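Local coordinates for K41043 (Homo sapiens, PDB 6KBR), which probably inhibits serine proteases, as a small Kazal-type inhibitor domain of SPINK2, at residues P28-D33 / G60-S65. Sequence-based numbering, arbitrary orientation.
Sequences PVCGSD and GPCGAS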
ATOM      1  N   PRO B  28      13.003   4.977  -0.030  1.00  7.65           N
ATOM      2  CA  PRO B  28      13.811   5.383  -1.182  1.00  7.96           C
ATOM      3  C   PRO B  28      15.339   5.149  -1.065  1.00  8.23           C
ATOM      4  O   PRO B  28      15.932   5.163   0.049  1.00  7.80           O
ATOM      5  CB  PRO B  28      13.427   6.872  -1.374  1.00  8.05           C
ATOM      6  CG  PRO B  28      13.095   7.315   0.060  1.00  7.68           C
ATOM      7  CD  PRO B  28      12.368   6.143   0.639  1.00  7.64           C
ATOM      8  N   VAL B  29      15.921   4.865  -2.230  1.00  8.28           N
ATOM      9  CA  VAL B  29      17.355   4.806  -2.424  1.00  8.73           C
ATOM     10  C   VAL B  29      17.807   5.629  -3.635  1.00  9.21           C
ATOM     11  O   VAL B  29      17.093   5.791  -4.595  1.00  8.63           O
ATOM     12  CB  VAL B  29      17.909   3.373  -2.545  1.00  8.51           C
ATOM     13  CG1 VAL B  29      17.685   2.622  -1.238  1.00  8.48           C
ATOM     14  CG2 VAL B  29      17.396   2.648  -3.799  1.00  8.64           C
ATOM     15  N   CYS B  30      19.003   6.162  -3.551  1.00  9.68           N
ATOM     16  CA  CYS B  30      19.516   7.042  -4.597  1.00 10.57           C
ATOM     17  C   CYS B  30      20.488   6.235  -5.449  1.00 10.26           C
ATOM     18  O   CYS B  30      21.447   5.701  -4.939  1.00 11.04           O
ATOM     19  CB  CYS B  30      20.268   8.228  -3.989  1.00 11.84           C
ATOM     20  SG  CYS B  30      20.975   9.271  -5.295  1.00 13.57           S
ATOM     21  N   GLY B  31      20.206   6.118  -6.737  1.00 10.08           N
ATOM     22  CA  GLY B  31      21.021   5.315  -7.621  1.00 10.20           C
ATOM     23  C   GLY B  31      22.202   6.125  -8.169  1.00 10.07           C
ATOM     24  O   GLY B  31      22.149   7.347  -8.212  1.00  9.81           O
ATOM     25  N   SER B  32      23.259   5.424  -8.558  1.00 11.07           N
ATOM     26  CA  SER B  32      24.433   6.031  -9.230  1.00 12.21           C
ATOM     27  C   SER B  32      24.037   6.669 -10.604  1.00 13.44           C
ATOM     28  O   SER B  32      24.803   7.454 -11.186  1.00 13.42           O
ATOM     29  CB  SER B  32      25.552   5.005  -9.424  1.00 11.69           C
ATOM     30  OG  SER B  32      25.008   3.842  -9.977  1.00 13.13           O
ATOM     31  N   ASP B  33      22.864   6.307 -11.118  1.00 13.63           N
ATOM     32  CA  ASP B  33      22.290   6.967 -12.253  1.00 14.35           C
ATOM     33  C   ASP B  33      21.596   8.282 -12.012  1.00 15.56           C
ATOM     34  O   ASP B  33      21.053   8.813 -12.957  1.00 17.15           O
ATOM     35  CB  ASP B  33      21.326   6.026 -12.945  1.00 15.11           C
ATOM     36  CG  ASP B  33      20.132   5.672 -12.094  1.00 14.52           C
ATOM     37  OD1 ASP B  33      20.135   5.977 -10.875  1.00 13.99           O
ATOM     38  OD2 ASP B  33      19.262   5.036 -12.663  1.00 13.55           O
ATOM     39  N   GLY B  60      17.738   6.951   1.089  1.00 17.09           N
ATOM     40  CA  GLY B  60      16.975   8.169   0.965  1.00 16.25           C
ATOM     41  C   GLY B  60      16.997   8.729  -0.423  1.00 16.22           C
ATOM     42  O   GLY B  60      17.689   8.209  -1.288  1.00 15.95           O
ATOM     43  N   PRO B  61      16.270   9.841  -0.639  1.00 17.27           N
ATOM     44  CA  PRO B  61      16.211  10.401  -1.977  1.00 17.39           C
ATOM     45  C   PRO B  61      17.590  10.913  -2.404  1.00 18.28           C
ATOM     46  O   PRO B  61      18.468  11.080  -1.558  1.00 18.69           O
ATOM     47  CB  PRO B  61      15.153  11.529  -1.874  1.00 16.78           C
ATOM     48  CG  PRO B  61      14.941  11.773  -0.423  1.00 17.73           C
ATOM     49  CD  PRO B  61      15.443  10.585   0.347  1.00 17.14           C
ATOM     50  N   CYS B  62      17.793  11.106  -3.700  1.00 18.55           N
ATOM     51  CA  CYS B  62      19.040  11.711  -4.206  1.00 19.49           C
ATOM     52  C   CYS B  62      19.013  13.184  -3.777  1.00 20.14           C
ATOM     53  O   CYS B  62      17.954  13.765  -3.754  1.00 20.06           O
ATOM     54  CB  CYS B  62      19.105  11.615  -5.739  1.00 18.47           C
ATOM     55  SG  CYS B  62      19.397   9.942  -6.367  1.00 17.77           S
ATOM     56  N   GLY B  63      20.149  13.771  -3.449  1.00 22.37           N
ATOM     57  CA  GLY B  63      20.248  15.235  -3.272  1.00 27.55           C
ATOM     58  C   GLY B  63      20.190  15.954  -4.620  1.00 31.68           C
ATOM     59  O   GLY B  63      20.184  15.308  -5.661  1.00 34.38           O
ATOM     60  N   ALA B  64      20.209  17.281  -4.616  1.00 34.79           N
ATOM     61  CA  ALA B  64      20.072  18.063  -5.863  1.00 38.71           C
ATOM     62  C   ALA B  64      21.360  18.166  -6.713  1.00 41.80           C
ATOM     63  O   ALA B  64      21.434  17.600  -7.831  1.00 35.52           O
ATOM     64  CB  ALA B  64      19.536  19.467  -5.545  1.00 40.20           C
ATOM     65  N   SER B  65      22.357  18.909  -6.175  1.00 51.59           N
ATOM     66  CA  SER B  65      23.650  19.278  -6.864  1.00 50.03           C
ATOM     67  C   SER B  65      24.363  20.566  -6.331  1.00 49.21           C
ATOM     68  O   SER B  65      23.985  21.209  -5.314  1.00 47.90           O
ATOM     69  CB  SER B  65      23.473  19.353  -8.407  1.00 46.58           C
ATOM     70  OG  SER B  65      23.584  18.055  -8.977  1.00 39.07           O
TER
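The rings of Pro28 and Pro61 lie side by side and point the same way, CG of Pro28 coming 4.0 Å from CD of Pro61, while CB of Pro28 rests near the peptide carbon of Gly60. Thr36, from the neighbouring short strand 36-37, touches both prolines, and Pro28 and Pro61 each also pack against an acidic side chain of another protein chain. This belongs to the small Kazal-type inhibitor fold, in which a disulfide ties the C-terminal tail to the three-stranded antiparallel sheet. Here the tail reverses after the antiparallel strand 56-59 and runs beside the central strand 29-31, in the same direction as it, as far as Cys62.

At the start of the contact, Gly60 N donates to Pro28 O over 2.7 Å. The donor stands above the carbonyl plane, 45° out of it, and the N-H meets the oxygen on a bent path. Glycine suits this place because at its backbone angles, with positive phi, a CB would be jammed against the preceding carbonyl oxygen and against CD of Pro61. Proline on either side of the contact brings a compact, apolar ring to the interface, and Pro61 also restricts the backbone as the tail sets out from Gly60.

Further along, Gly60 O comes close to Cys30 N, but the angle is too poor for a bond. The covalent link takes over here. Cys30 has SG anti to its backbone N (chi1 177°), reaching out to the tail from a buried strand position, whereas Cys62 holds SG anti to its own carbonyl carbon. Only cysteine can supply this link; with it formed, Cys30 CB and Cys62 CB stand 4.0 Å apart. Cys30 SG and Cys62 SG are bonded at 2.0 Å, with a C-S-S-C torsion of 99°.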